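Local coordinates for myosin-2 (Saccharomyces cerevisiae, PDB 6IXO), which carries organelles and other cargo along actin cables in yeast, gripping their receptors through the C-terminal globular cargo-binding tail domain modelled here, at residues T84-V89 against E152-N157; S113-A118 against S142-L147; N250-K255 against Q319-Q324; Y262-L267 against Q284-T289. All coordinates share one frame; numbering follows the deposited sequence. Where two conformers were deposited one is given.

Contact 1: residues T84-V89 against E152-N157; sequences TIQKVV and EALSYN
Ile85 and Gln86 of helix 71-90 meet Leu154 and Asn157 of helix 134-180, two almost parallel helices in the all-helical bundle of the globular tail. The segment axes run in the same direction, 4° apart, and come within 10.3 Å. Ile85 makes the apolar half of the contact: its CG2 branch lies 4.1 Å from CD2 of Leu154, the two side chains crossing at about a right angle. Trp104 and Val108 of helix 97-124 also pack on Ile85, which places this half in the core, where Val89, farther along, packs on Ile158 and Ile161 of helix 134-180. At Gln86 the character changes along a single side chain. Its CB sits 3.8 Å from CD1 of Leu154, so the two methyls of that leucine are shared between neighbouring residues of helix 71-90. Beyond CB the chain, with CG anti to the backbone N (chi1 179°), runs out extended and carries the amide across to Asn157. An alanine in place of Gln86 would keep the CB contact but would probably leave the Asn157 amide without this acceptor and free to turn. The polar link is one hydrogen bond between perpendicular amide planes: Asn157 ND2 donates to Gln86 OE1 over 3.0 Å, bent to 153° at the hydrogen and tilted out of the glutamine carbonyl plane.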
loop_
_atom_site.group_PDB
_atom_site.type_symbol
_atom_site.label_atom_id
_atom_site.label_comp_id
_atom_site.label_asym_id
_atom_site.label_seq_id
_atom_site.Cartn_x
_atom_site.Cartn_y
_atom_site.Cartn_z
ATOM N N THR A 84 -9.038 -8.188 15.955
ATOM C CA THR A 84 -9.664 -6.876 15.861
ATOM C C THR A 84 -8.931 -6.003 14.856
ATOM O O THR A 84 -9.554 -5.316 14.029
ATOM C CB THR A 84 -9.735 -6.177 17.253
ATOM O OG1 THR A 84 -10.556 -6.968 18.127
ATOM C CG2 THR A 84 -10.336 -4.769 17.123
ATOM N N ILE A 85 -7.611 -6.021 14.895
ATOM C CA ILE A 85 -6.885 -5.151 13.964
ATOM C C ILE A 85 -7.182 -5.592 12.535
ATOM O O ILE A 85 -7.476 -4.766 11.676
ATOM C CB ILE A 85 -5.357 -5.188 14.201
ATOM C CG1 ILE A 85 -5.026 -4.441 15.529
ATOM C CG2 ILE A 85 -4.633 -4.571 13.004
ATOM C CD1 ILE A 85 -3.522 -4.520 15.955
ATOM N N GLN A 86 -7.120 -6.891 12.292
ATOM C CA GLN A 86 -7.343 -7.351 10.915
ATOM C C GLN A 86 -8.756 -6.958 10.486
ATOM O O GLN A 86 -8.974 -6.474 9.370
ATOM C CB GLN A 86 -7.159 -8.865 10.803
ATOM C CG GLN A 86 -7.419 -9.365 9.349
ATOM C CD GLN A 86 -6.763 -10.700 9.021
ATOM O OE1 GLN A 86 -5.625 -10.993 9.431
ATOM N NE2 GLN A 86 -7.460 -11.501 8.254
ATOM N N LYS A 87 -9.714 -7.168 11.384
ATOM C CA LYS A 87 -11.097 -6.789 11.113
ATOM C C LYS A 87 -11.220 -5.298 10.831
ATOM O O LYS A 87 -11.933 -4.882 9.910
ATOM C CB LYS A 87 -12.011 -7.175 12.277
ATOM C CG LYS A 87 -13.469 -6.769 12.041
ATOM C CD LYS A 87 -14.424 -7.373 13.072
ATOM C CE LYS A 87 -15.884 -7.131 12.694
ATOM N NZ LYS A 87 -16.840 -7.645 13.712
ATOM N N VAL A 88 -10.528 -4.479 11.610
ATOM C CA VAL A 88 -10.578 -3.044 11.368
ATOM C C VAL A 88 -10.052 -2.707 9.974
ATOM O O VAL A 88 -10.625 -1.883 9.263
ATOM C CB VAL A 88 -9.772 -2.252 12.446
ATOM C CG1 VAL A 88 -9.599 -0.811 12.021
ATOM C CG2 VAL A 88 -10.551 -2.308 13.799
ATOM N N VAL A 89 -8.978 -3.365 9.550
ATOM C CA VAL A 89 -8.430 -2.985 8.247
ATOM C C VAL A 89 -9.385 -3.483 7.122
ATOM O O VAL A 89 -9.544 -2.837 6.101
ATOM C CB VAL A 89 -7.046 -3.555 8.076
ATOM C CG1 VAL A 89 -6.555 -3.360 6.632
ATOM C CG2 VAL A 89 -6.032 -2.859 9.120
ATOM N N GLU A 152 3.779 -11.355 12.099
ATOM C CA GLU A 152 4.252 -11.404 10.734
ATOM C C GLU A 152 3.092 -11.669 9.771
ATOM O O GLU A 152 2.926 -10.968 8.749
ATOM C CB GLU A 152 5.321 -12.486 10.622
ATOM C CG GLU A 152 5.852 -12.718 9.214
ATOM C CD GLU A 152 6.892 -13.847 9.183
ATOM O OE1 GLU A 152 8.101 -13.549 9.239
ATOM O OE2 GLU A 152 6.496 -15.031 9.111
ATOM N N ALA A 153 2.258 -12.650 10.116
ATOM C CA ALA A 153 1.067 -12.951 9.317
ATOM C C ALA A 153 0.108 -11.760 9.296
ATOM O O ALA A 153 -0.428 -11.398 8.218
ATOM C CB ALA A 153 0.349 -14.232 9.848
ATOM N N LEU A 154 -0.108 -11.129 10.451
ATOM C CA LEU A 154 -0.997 -9.954 10.497
ATOM C C LEU A 154 -0.511 -8.837 9.538
ATOM O O LEU A 154 -1.295 -8.261 8.771
ATOM C CB LEU A 154 -1.099 -9.382 11.910
ATOM C CG LEU A 154 -1.997 -8.139 12.093
ATOM C CD1 LEU A 154 -3.460 -8.441 11.680
ATOM C CD2 LEU A 154 -1.979 -7.675 13.576
ATOM N N SER A 155 0.774 -8.529 9.615
ATOM C CA SER A 155 1.371 -7.494 8.761
ATOM C C SER A 155 1.110 -7.833 7.274
ATOM O O SER A 155 0.661 -6.975 6.497
ATOM C CB SER A 155 2.872 -7.398 9.042
ATOM O OG SER A 155 3.491 -6.340 8.305
ATOM N N TYR A 156 1.389 -9.075 6.900
ATOM C CA TYR A 156 1.161 -9.567 5.529
ATOM C C TYR A 156 -0.287 -9.398 5.109
ATOM O O TYR A 156 -0.598 -8.881 4.002
ATOM C CB TYR A 156 1.556 -11.036 5.448
ATOM C CG TYR A 156 1.428 -11.643 4.055
ATOM C CD1 TYR A 156 2.491 -11.572 3.155
ATOM C CD2 TYR A 156 0.263 -12.294 3.657
ATOM C CE1 TYR A 156 2.400 -12.128 1.881
ATOM C CE2 TYR A 156 0.153 -12.866 2.349
ATOM C CZ TYR A 156 1.231 -12.766 1.488
ATOM O OH TYR A 156 1.177 -13.317 0.231
ATOM N N ASN A 157 -1.178 -9.852 5.986
ATOM C CA ASN A 157 -2.613 -9.803 5.752
ATOM C C ASN A 157 -3.090 -8.394 5.578
ATOM O O ASN A 157 -3.768 -8.096 4.588
ATOM C CB ASN A 157 -3.392 -10.494 6.910
ATOM C CG ASN A 157 -3.210 -11.969 6.885
ATOM O OD1 ASN A 157 -2.614 -12.491 5.927
ATOM N ND2 ASN A 157 -3.702 -12.674 7.916
#

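Contact 2: residues S113-A118 against S142-L147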
loop_
_atom_site.group_PDB
_atom_site.type_symbol
_atom_site.label_atom_id
_atom_site.label_comp_id
_atom_site.label_asym_id
_atom_site.label_seq_id
_atom_site.Cartn_x
_atom_site.Cartn_y
_atom_site.Cartn_z
ATOM N N SER A 113 7.875 -5.397 15.645
ATOM C CA SER A 113 9.226 -5.040 16.020
ATOM C C SER A 113 9.437 -5.250 17.523
ATOM O O SER A 113 10.510 -5.657 17.967
ATOM C CB SER A 113 9.525 -3.583 15.620
ATOM O OG SER A 113 9.325 -3.419 14.190
ATOM N N PHE A 114 8.409 -4.959 18.301
ATOM C CA PHE A 114 8.524 -5.214 19.729
ATOM C C PHE A 114 8.702 -6.706 20.021
ATOM O O PHE A 114 9.488 -7.086 20.869
ATOM C CB PHE A 114 7.305 -4.710 20.499
ATOM C CG PHE A 114 7.340 -5.160 21.939
ATOM C CD1 PHE A 114 8.272 -4.625 22.790
ATOM C CD2 PHE A 114 6.526 -6.188 22.387
ATOM C CE1 PHE A 114 8.381 -5.073 24.123
ATOM C CE2 PHE A 114 6.627 -6.640 23.727
ATOM C CZ PHE A 114 7.554 -6.078 24.570
ATOM N N VAL A 115 7.908 -7.544 19.354
ATOM C CA VAL A 115 7.928 -8.968 19.658
ATOM C C VAL A 115 9.282 -9.541 19.269
ATOM O O VAL A 115 9.855 -10.347 19.998
ATOM C CB VAL A 115 6.766 -9.703 18.948
ATOM C CG1 VAL A 115 6.858 -11.206 19.140
ATOM C CG2 VAL A 115 5.442 -9.181 19.514
ATOM N N VAL A 116 9.819 -9.086 18.141
ATOM C CA VAL A 116 11.159 -9.503 17.727
ATOM C C VAL A 116 12.163 -9.106 18.778
ATOM O O VAL A 116 13.041 -9.885 19.151
ATOM C CB VAL A 116 11.548 -8.870 16.354
ATOM C CG1 VAL A 116 13.057 -9.036 16.087
ATOM C CG2 VAL A 116 10.721 -9.501 15.275
ATOM N N PHE A 117 12.010 -7.885 19.285
ATOM C CA PHE A 117 12.914 -7.405 20.308
ATOM C C PHE A 117 12.769 -8.257 21.569
ATOM O O PHE A 117 13.771 -8.591 22.231
ATOM C CB PHE A 117 12.635 -5.932 20.629
ATOM C CG PHE A 117 13.177 -5.494 21.959
ATOM C CD1 PHE A 117 14.507 -5.148 22.098
ATOM C CD2 PHE A 117 12.359 -5.451 23.078
ATOM C CE1 PHE A 117 15.013 -4.750 23.307
ATOM C CE2 PHE A 117 12.865 -5.055 24.308
ATOM C CZ PHE A 117 14.198 -4.705 24.422
ATOM N N ALA A 118 11.529 -8.610 21.911
ATOM C CA ALA A 118 11.297 -9.316 23.196
ATOM C C ALA A 118 11.833 -10.737 23.100
ATOM O O ALA A 118 12.375 -11.280 24.038
ATOM C CB ALA A 118 9.834 -9.332 23.529
ATOM N N SER A 142 8.139 -20.494 23.477
ATOM C CA SER A 142 7.294 -21.059 22.431
ATOM C C SER A 142 6.112 -20.133 22.122
ATOM O O SER A 142 5.749 -19.923 20.965
ATOM C CB SER A 142 6.821 -22.454 22.861
ATOM O OG SER A 142 6.076 -23.057 21.817
ATOM N N LEU A 143 5.538 -19.557 23.173
ATOM C CA LEU A 143 4.468 -18.572 23.032
ATOM C C LEU A 143 4.909 -17.313 22.286
ATOM O O LEU A 143 4.205 -16.819 21.404
ATOM C CB LEU A 143 3.944 -18.185 24.425
ATOM C CG LEU A 143 3.118 -16.897 24.576
ATOM C CD1 LEU A 143 1.703 -17.081 24.087
ATOM C CD2 LEU A 143 3.111 -16.420 26.023
ATOM N N VAL A 144 6.061 -16.775 22.657
ATOM C CA VAL A 144 6.509 -15.532 22.045
ATOM C C VAL A 144 6.908 -15.807 20.598
ATOM O O VAL A 144 6.710 -14.970 19.714
ATOM C CB VAL A 144 7.693 -14.907 22.826
ATOM C CG1 VAL A 144 8.184 -13.614 22.143
ATOM C CG2 VAL A 144 7.266 -14.625 24.249
ATOM N N THR A 145 7.480 -16.981 20.357
ATOM C CA THR A 145 7.844 -17.333 18.993
ATOM C C THR A 145 6.604 -17.403 18.100
ATOM O O THR A 145 6.630 -16.911 16.985
ATOM C CB THR A 145 8.583 -18.655 18.956
ATOM O OG1 THR A 145 9.743 -18.551 19.786
ATOM C CG2 THR A 145 9.000 -18.990 17.516
ATOM N N GLU A 146 5.523 -18.003 18.596
ATOM C CA GLU A 146 4.262 -18.068 17.845
ATOM C C GLU A 146 3.683 -16.693 17.659
ATOM O O GLU A 146 3.072 -16.392 16.614
ATOM C CB GLU A 146 3.231 -18.946 18.554
ATOM C CG GLU A 146 3.581 -20.410 18.588
ATOM C CD GLU A 146 2.524 -21.232 19.302
ATOM O OE1 GLU A 146 1.443 -20.668 19.602
ATOM O OE2 GLU A 146 2.778 -22.433 19.558
ATOM N N LEU A 147 3.880 -15.844 18.659
ATOM C CA LEU A 147 3.334 -14.489 18.562
ATOM C C LEU A 147 4.074 -13.701 17.464
ATOM O O LEU A 147 3.452 -12.943 16.662
ATOM C CB LEU A 147 3.416 -13.788 19.921
ATOM C CG LEU A 147 2.948 -12.332 19.815
ATOM C CD1 LEU A 147 1.495 -12.280 19.355
ATOM C CD2 LEU A 147 3.137 -11.586 21.151
#
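In the helical bundle of the globular tail, helix 97-124 packs against the early turns of helix 134-180 through a small contact of apolar side chains centred on Val115. This valine points at the other helix and divides its two methyls between two residues one turn apart. CG1, anti to the backbone N (chi1 174°), goes to Val144: it lies 4.1 Å from CG1 of Val144 and 3.8 Å from the backbone O of the same residue. The two valines slide past each other in opposite directions. CG2 goes to Leu147, where it rests 3.7 Å from CD2, and here the side chains cross at about a right angle. Leu147 reaches in with the end of its side chain, and its CG also lies 4.0 Å from Val115 CG2. With an alanine at Val115 both methyls go, and Val144 and Leu147 would probably lose their shared partner, opening a gap between the helices. No hydrogen bond joins the segments. Around these three side chains, Leu147 also touches Leu62 of helix 53-67 and Leu78 of helix 71-90, while Val144 packs on Leu119 and Ile122 farther along helix 97-124, placing the contact where several helices of the bundle converge.

Contact 3: residues N250-K255 against Q319-Q324; sequences NFLSWK and QKLISQ
Leu252 reaches from the turn before helix 254-273 toward the end of helix 315-323, and its CD1 methyl touches two residues there. One neighbour is Leu321, whose CD2 lies 3.9 Å from Leu252 CD1; the other is Gln324, whose CB lies 4.0 Å from that same methyl. Both side chains meet the leucine at a slant, neither stacked along it nor squarely across. Leu252 points toward the helix, and CG, anti to the carbonyl carbon (chi1 -53°), carries CD1 to both partners. Leu321 starts out to one side, and the end of its chain bends in to close on the methyl. Gln324 offers its aliphatic base to Leu252.

The backbone also comes close: the nearest CA atoms are those of Leu252 and Gln324, 6.7 Å apart, and Leu252 is joined by backbone hydrogen bonding to Gln326, just past the segment. Two features shape the ends of the helices. Ser253 is the N-cap of helix 254-273, its OG accepting from Arg256 N. In the last turn of helix 315-323, Gln319 O takes both Ser323 N and Ser323 OG, the hydroxyl at 2.7 Å, from opposite faces of its carbonyl plane. Leu245 of helix 223-247 and Leu293 of helix 284-294 also pack on Leu252, so the leucine is walled in by several helices of the DIL region.

Between the two segments the chemistry is purely van der Waals: no hydrogen bond crosses, and the join depends on apolar surfaces fitting together, while Ser253 and Ser323 use their hydroxyls on their own helix ends.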
loop_
_atom_site.group_PDB
_atom_site.type_symbol
_atom_site.label_atom_id
_atom_site.label_comp_id
_atom_site.label_asym_id
_atom_site.label_seq_id
_atom_site.Cartn_x
_atom_site.Cartn_y
_atom_site.Cartn_z
ATOM N N ASN A 250 -13.303 3.127 -31.990
ATOM C CA ASN A 250 -13.610 4.395 -32.683
ATOM C C ASN A 250 -13.159 5.567 -31.801
ATOM O O ASN A 250 -13.963 6.425 -31.430
ATOM C CB ASN A 250 -15.110 4.466 -33.008
ATOM C CG ASN A 250 -15.478 5.724 -33.747
ATOM O OD1 ASN A 250 -14.638 6.316 -34.418
ATOM N ND2 ASN A 250 -16.732 6.152 -33.617
ATOM N N PHE A 251 -11.866 5.597 -31.459
ATOM C CA PHE A 251 -11.431 6.439 -30.354
ATOM C C PHE A 251 -9.977 6.863 -30.458
ATOM O O PHE A 251 -9.624 7.997 -30.137
ATOM C CB PHE A 251 -11.664 5.655 -29.056
ATOM C CG PHE A 251 -11.322 6.397 -27.789
ATOM C CD1 PHE A 251 -12.245 7.252 -27.195
ATOM C CD2 PHE A 251 -10.094 6.178 -27.150
ATOM C CE1 PHE A 251 -11.942 7.895 -25.984
ATOM C CE2 PHE A 251 -9.802 6.795 -25.932
ATOM C CZ PHE A 251 -10.738 7.649 -25.350
ATOM N N LEU A 252 -9.128 5.935 -30.870
ATOM C CA LEU A 252 -7.687 6.188 -30.906
ATOM C C LEU A 252 -7.387 7.085 -32.113
ATOM O O LEU A 252 -7.840 6.813 -33.207
ATOM C CB LEU A 252 -6.911 4.875 -31.004
ATOM C CG LEU A 252 -7.271 3.817 -29.927
ATOM C CD1 LEU A 252 -6.727 2.500 -30.384
ATOM C CD2 LEU A 252 -6.601 4.270 -28.601
ATOM N N SER A 253 -6.675 8.176 -31.870
ATOM C CA SER A 253 -6.470 9.226 -32.863
ATOM C C SER A 253 -5.267 10.045 -32.406
ATOM O O SER A 253 -4.799 9.913 -31.250
ATOM C CB SER A 253 -7.679 10.139 -32.981
ATOM O OG SER A 253 -7.838 10.915 -31.783
ATOM N N TRP A 254 -4.788 10.893 -33.291
ATOM C CA TRP A 254 -3.718 11.792 -32.913
ATOM C C TRP A 254 -4.096 12.676 -31.716
ATOM O O TRP A 254 -3.316 12.807 -30.732
ATOM C CB TRP A 254 -3.321 12.663 -34.120
ATOM C CG TRP A 254 -2.209 13.608 -33.769
ATOM C CD1 TRP A 254 -0.856 13.381 -33.914
ATOM C CD2 TRP A 254 -2.344 14.925 -33.208
ATOM N NE1 TRP A 254 -0.148 14.480 -33.456
ATOM C CE2 TRP A 254 -1.030 15.433 -33.008
ATOM C CE3 TRP A 254 -3.436 15.717 -32.839
ATOM C CZ2 TRP A 254 -0.785 16.722 -32.479
ATOM C CZ3 TRP A 254 -3.188 16.995 -32.301
ATOM C CH2 TRP A 254 -1.873 17.477 -32.121
ATOM N N LYS A 255 -5.275 13.286 -31.769
ATOM C CA LYS A 255 -5.708 14.124 -30.641
ATOM C C LYS A 255 -5.785 13.366 -29.331
ATOM O O LYS A 255 -5.358 13.869 -28.309
ATOM C CB LYS A 255 -7.055 14.757 -30.915
ATOM C CG LYS A 255 -6.984 15.869 -31.975
ATOM C CD LYS A 255 -8.390 16.391 -32.320
ATOM C CE LYS A 255 -8.356 17.531 -33.249
ATOM N NZ LYS A 255 -9.704 18.182 -33.342
ATOM N N GLN A 319 -0.490 -4.048 -33.907
ATOM C CA GLN A 319 -1.444 -4.183 -35.006
ATOM C C GLN A 319 -2.843 -3.719 -34.613
ATOM O O GLN A 319 -3.500 -3.058 -35.402
ATOM C CB GLN A 319 -1.506 -5.628 -35.499
ATOM C CG GLN A 319 -2.504 -5.815 -36.629
ATOM C CD GLN A 319 -2.570 -7.250 -37.064
ATOM O OE1 GLN A 319 -2.368 -8.145 -36.256
ATOM N NE2 GLN A 319 -2.827 -7.484 -38.345
ATOM N N LYS A 320 -3.312 -4.102 -33.417
ATOM C CA LYS A 320 -4.621 -3.647 -32.938
ATOM C C LYS A 320 -4.687 -2.137 -32.866
ATOM O O LYS A 320 -5.678 -1.523 -33.243
ATOM C CB LYS A 320 -4.936 -4.200 -31.534
ATOM C CG LYS A 320 -5.262 -5.663 -31.477
ATOM C CD LYS A 320 -6.582 -5.979 -32.150
ATOM C CE LYS A 320 -6.798 -7.489 -32.218
ATOM N NZ LYS A 320 -8.141 -7.823 -32.724
ATOM N N LEU A 321 -3.640 -1.543 -32.312
ATOM C CA LEU A 321 -3.630 -0.100 -32.112
ATOM C C LEU A 321 -3.604 0.615 -33.456
ATOM O O LEU A 321 -4.365 1.562 -33.672
ATOM C CB LEU A 321 -2.434 0.319 -31.283
ATOM C CG LEU A 321 -2.510 -0.180 -29.827
ATOM C CD1 LEU A 321 -1.172 0.053 -29.153
ATOM C CD2 LEU A 321 -3.621 0.543 -29.072
ATOM N N ILE A 322 -2.706 0.164 -34.332
ATOM C CA ILE A 322 -2.607 0.773 -35.665
ATOM C C ILE A 322 -3.879 0.537 -36.484
ATOM O O ILE A 322 -4.340 1.462 -37.185
ATOM C CB ILE A 322 -1.395 0.229 -36.453
ATOM C CG1 ILE A 322 -0.107 0.709 -35.795
ATOM C CG2 ILE A 322 -1.442 0.704 -37.977
ATOM C CD1 ILE A 322 1.120 0.003 -36.264
ATOM N N SER A 323 -4.446 -0.681 -36.437
ATOM C CA SER A 323 -5.594 -0.938 -37.322
ATOM C C SER A 323 -6.817 -0.202 -36.779
ATOM O O SER A 323 -7.734 0.059 -37.504
ATOM C CB SER A 323 -5.891 -2.436 -37.484
ATOM O OG SER A 323 -6.029 -3.044 -36.216
ATOM N N GLN A 324 -6.821 0.135 -35.487
ATOM C CA GLN A 324 -7.952 0.881 -34.915
ATOM C C GLN A 324 -7.759 2.392 -34.872
ATOM O O GLN A 324 -8.633 3.121 -34.406
ATOM C CB GLN A 324 -8.226 0.366 -33.467
ATOM C CG GLN A 324 -8.787 -1.076 -33.541
ATOM C CD GLN A 324 -8.753 -1.764 -32.176
ATOM O OE1 GLN A 324 -8.700 -1.099 -31.127
ATOM N NE2 GLN A 324 -8.782 -3.085 -32.193
#

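Contact 4: residues Y262-L267 against Q284-T289; sequences YNVTRL and QHLIQT
Val264 and Ile287 mark the closest backbone approach of two helical segments in the all-helical DIL region of the cargo-binding tail, their CA atoms 6.7 Å apart; 262-267 lies in the middle of helix 254-273, and 284-289 forms the first turns of helix 284-294. Val264 points at the second helix and splits its methyls between consecutive residues there. CG1, anti to the backbone N (chi1 -178°), meets CG1 of Ile287 at 3.6 Å, whereas CG2 lies 3.9 Å from CB of Leu286. Both pairs of side chains are inclined to one another, so the valine straddles its two partners with one branch on each. Leu286 presents the base of its chain here and also packs on Cys241 and Leu245 of helix 223-247; Ile287 additionally touches Glu268, one turn on from Val264.

The polar groups of helix 284-294 bond along their own helix or to other parts of the domain. Gln288 NE2 donates to Gln284 OE1 over 2.9 Å, nearly straight at 165°, in the carbonyl plane and on a lone pair, which ties two glutamines a turn apart. Thr289 OG1 donates to His285 O at 2.7 Å, and that carbonyl also takes the backbone N of Thr289. Asp238 of helix 223-247 grips the start of this helix twice, one carboxylate oxygen receiving Leu286 N and the other bonded to His285 ND1.

No hydrogen bond or salt bridge crosses between the segments. Cohesion therefore comes from three branched aliphatic side chains in close packing, and the start of helix 284-294 is probably held in place by its bonds to Asp238.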
loop_
_atom_site.group_PDB
_atom_site.type_symbol
_atom_site.label_atom_id
_atom_site.label_comp_id
_atom_site.label_asym_id
_atom_site.label_seq_id
_atom_site.Cartn_x
_atom_site.Cartn_y
_atom_site.Cartn_z
ATOM N N TYR A 262 -0.434 13.927 -22.265
ATOM C CA TYR A 262 -0.464 14.932 -21.186
ATOM C C TYR A 262 -0.912 14.271 -19.872
ATOM O O TYR A 262 -0.366 14.568 -18.804
ATOM C CB TYR A 262 -1.404 16.091 -21.522
ATOM C CG TYR A 262 -0.921 16.994 -22.638
ATOM C CD1 TYR A 262 0.372 16.895 -23.129
ATOM C CD2 TYR A 262 -1.777 17.944 -23.208
ATOM C CE1 TYR A 262 0.814 17.755 -24.167
ATOM C CE2 TYR A 262 -1.365 18.775 -24.240
ATOM C CZ TYR A 262 -0.066 18.691 -24.723
ATOM O OH TYR A 262 0.354 19.562 -25.732
ATOM N N ASN A 263 -1.901 13.384 -19.945
ATOM C CA ASN A 263 -2.324 12.683 -18.711
ATOM C C ASN A 263 -1.213 11.856 -18.072
ATOM O O ASN A 263 -0.903 11.965 -16.848
ATOM C CB ASN A 263 -3.520 11.787 -19.038
ATOM C CG ASN A 263 -4.780 12.574 -19.300
ATOM O OD1 ASN A 263 -4.827 13.788 -19.033
ATOM N ND2 ASN A 263 -5.847 11.885 -19.815
ATOM N N VAL A 264 -0.598 11.010 -18.877
ATOM C CA VAL A 264 0.460 10.123 -18.414
ATOM C C VAL A 264 1.735 10.851 -17.975
ATOM O O VAL A 264 2.383 10.488 -16.965
ATOM C CB VAL A 264 0.817 9.098 -19.529
ATOM C CG1 VAL A 264 1.867 8.124 -19.071
ATOM C CG2 VAL A 264 -0.434 8.326 -19.890
ATOM N N THR A 265 2.127 11.878 -18.728
ATOM C CA THR A 265 3.331 12.607 -18.373
ATOM C C THR A 265 3.153 13.219 -16.990
ATOM O O THR A 265 4.102 13.270 -16.194
ATOM C CB THR A 265 3.638 13.722 -19.415
ATOM O OG1 THR A 265 3.803 13.084 -20.684
ATOM C CG2 THR A 265 4.920 14.491 -19.061
ATOM N N ARG A 266 1.961 13.697 -16.671
ATOM C CA ARG A 266 1.791 14.333 -15.358
ATOM C C ARG A 266 2.057 13.311 -14.245
ATOM O O ARG A 266 2.640 13.631 -13.223
ATOM C CB ARG A 266 0.396 14.932 -15.212
ATOM C CG ARG A 266 0.178 16.209 -16.069
ATOM C CD ARG A 266 -1.313 16.557 -16.172
ATOM N NE ARG A 266 -1.912 16.927 -14.882
ATOM C CZ ARG A 266 -3.206 17.198 -14.722
ATOM N NH1 ARG A 266 -4.030 17.155 -15.767
ATOM N NH2 ARG A 266 -3.676 17.523 -13.530
ATOM N N LEU A 267 1.637 12.083 -14.462
ATOM C CA LEU A 267 1.824 11.044 -13.442
ATOM C C LEU A 267 3.296 10.678 -13.384
ATOM O O LEU A 267 3.884 10.536 -12.312
ATOM C CB LEU A 267 0.951 9.818 -13.750
ATOM C CG LEU A 267 0.866 8.757 -12.647
ATOM C CD1 LEU A 267 0.454 9.360 -11.271
ATOM C CD2 LEU A 267 -0.144 7.697 -13.091
ATOM N N GLN A 284 5.182 2.180 -18.932
ATOM C CA GLN A 284 5.688 2.124 -20.295
ATOM C C GLN A 284 4.617 1.767 -21.324
ATOM O O GLN A 284 4.719 2.174 -22.471
ATOM C CB GLN A 284 6.846 1.126 -20.400
ATOM C CG GLN A 284 8.250 1.730 -20.227
ATOM C CD GLN A 284 8.451 3.082 -20.921
ATOM O OE1 GLN A 284 8.568 3.163 -22.148
ATOM N NE2 GLN A 284 8.504 4.146 -20.129
ATOM N N HIS A 285 3.607 0.986 -20.962
ATOM C CA HIS A 285 2.647 0.628 -22.002
ATOM C C HIS A 285 1.813 1.805 -22.374
ATOM O O HIS A 285 1.459 1.953 -23.548
ATOM C CB HIS A 285 1.738 -0.534 -21.564
ATOM C CG HIS A 285 2.499 -1.781 -21.241
ATOM N ND1 HIS A 285 2.843 -2.137 -19.947
ATOM C CD2 HIS A 285 3.029 -2.733 -22.046
ATOM C CE1 HIS A 285 3.525 -3.267 -19.965
ATOM N NE2 HIS A 285 3.651 -3.657 -21.226
ATOM N N LEU A 286 1.429 2.599 -21.381
ATOM C CA LEU A 286 0.692 3.855 -21.658
ATOM C C LEU A 286 1.578 4.864 -22.386
ATOM O O LEU A 286 1.170 5.520 -23.378
ATOM C CB LEU A 286 0.188 4.486 -20.354
ATOM C CG LEU A 286 -0.902 3.670 -19.679
ATOM C CD1 LEU A 286 -1.248 4.334 -18.358
ATOM C CD2 LEU A 286 -2.141 3.663 -20.639
ATOM N N ILE A 287 2.810 5.000 -21.917
ATOM C CA ILE A 287 3.705 5.980 -22.573
ATOM C C ILE A 287 3.901 5.580 -24.065
ATOM O O ILE A 287 3.820 6.409 -25.003
ATOM C CB ILE A 287 5.061 6.061 -21.831
ATOM C CG1 ILE A 287 4.857 6.737 -20.462
ATOM C CG2 ILE A 287 6.184 6.750 -22.713
ATOM C CD1 ILE A 287 6.094 6.605 -19.493
ATOM N N GLN A 288 4.168 4.303 -24.291
ATOM C CA GLN A 288 4.465 3.871 -25.662
ATOM C C GLN A 288 3.199 3.927 -26.533
ATOM O O GLN A 288 3.274 4.148 -27.730
ATOM C CB GLN A 288 5.066 2.468 -25.642
ATOM C CG GLN A 288 6.544 2.461 -25.197
ATOM C CD GLN A 288 7.073 1.053 -24.943
ATOM O OE1 GLN A 288 6.649 0.099 -25.596
ATOM N NE2 GLN A 288 7.997 0.918 -23.970
ATOM N N THR A 289 2.037 3.701 -25.933
ATOM C CA THR A 289 0.793 3.852 -26.703
ATOM C C THR A 289 0.587 5.294 -27.156
ATOM O O THR A 289 0.257 5.565 -28.344
ATOM C CB THR A 289 -0.399 3.376 -25.880
ATOM O OG1 THR A 289 -0.229 1.978 -25.675
ATOM C CG2 THR A 289 -1.763 3.620 -26.606
#

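From the N terminus, contact 1 opens on helix 71-90 and closes on helix 134-180, a loop that holds helix 97-124. Contact 2 lies wholly within that loop, joining helix 97-124 to an earlier part of the same long helix; the centres of the two are about 16 Å apart. Both close before the second pair opens. Contact 3 begins in the turn leading into helix 254-273 and ends on helix 315-323, and contact 4 falls within its span, joining helix 254-273 to helix 284-294. These two touch through Leu321 and Thr289. The pairs occupy distant parts of the elongated domain, contacts 2 and 3 having centres about 57 Å apart.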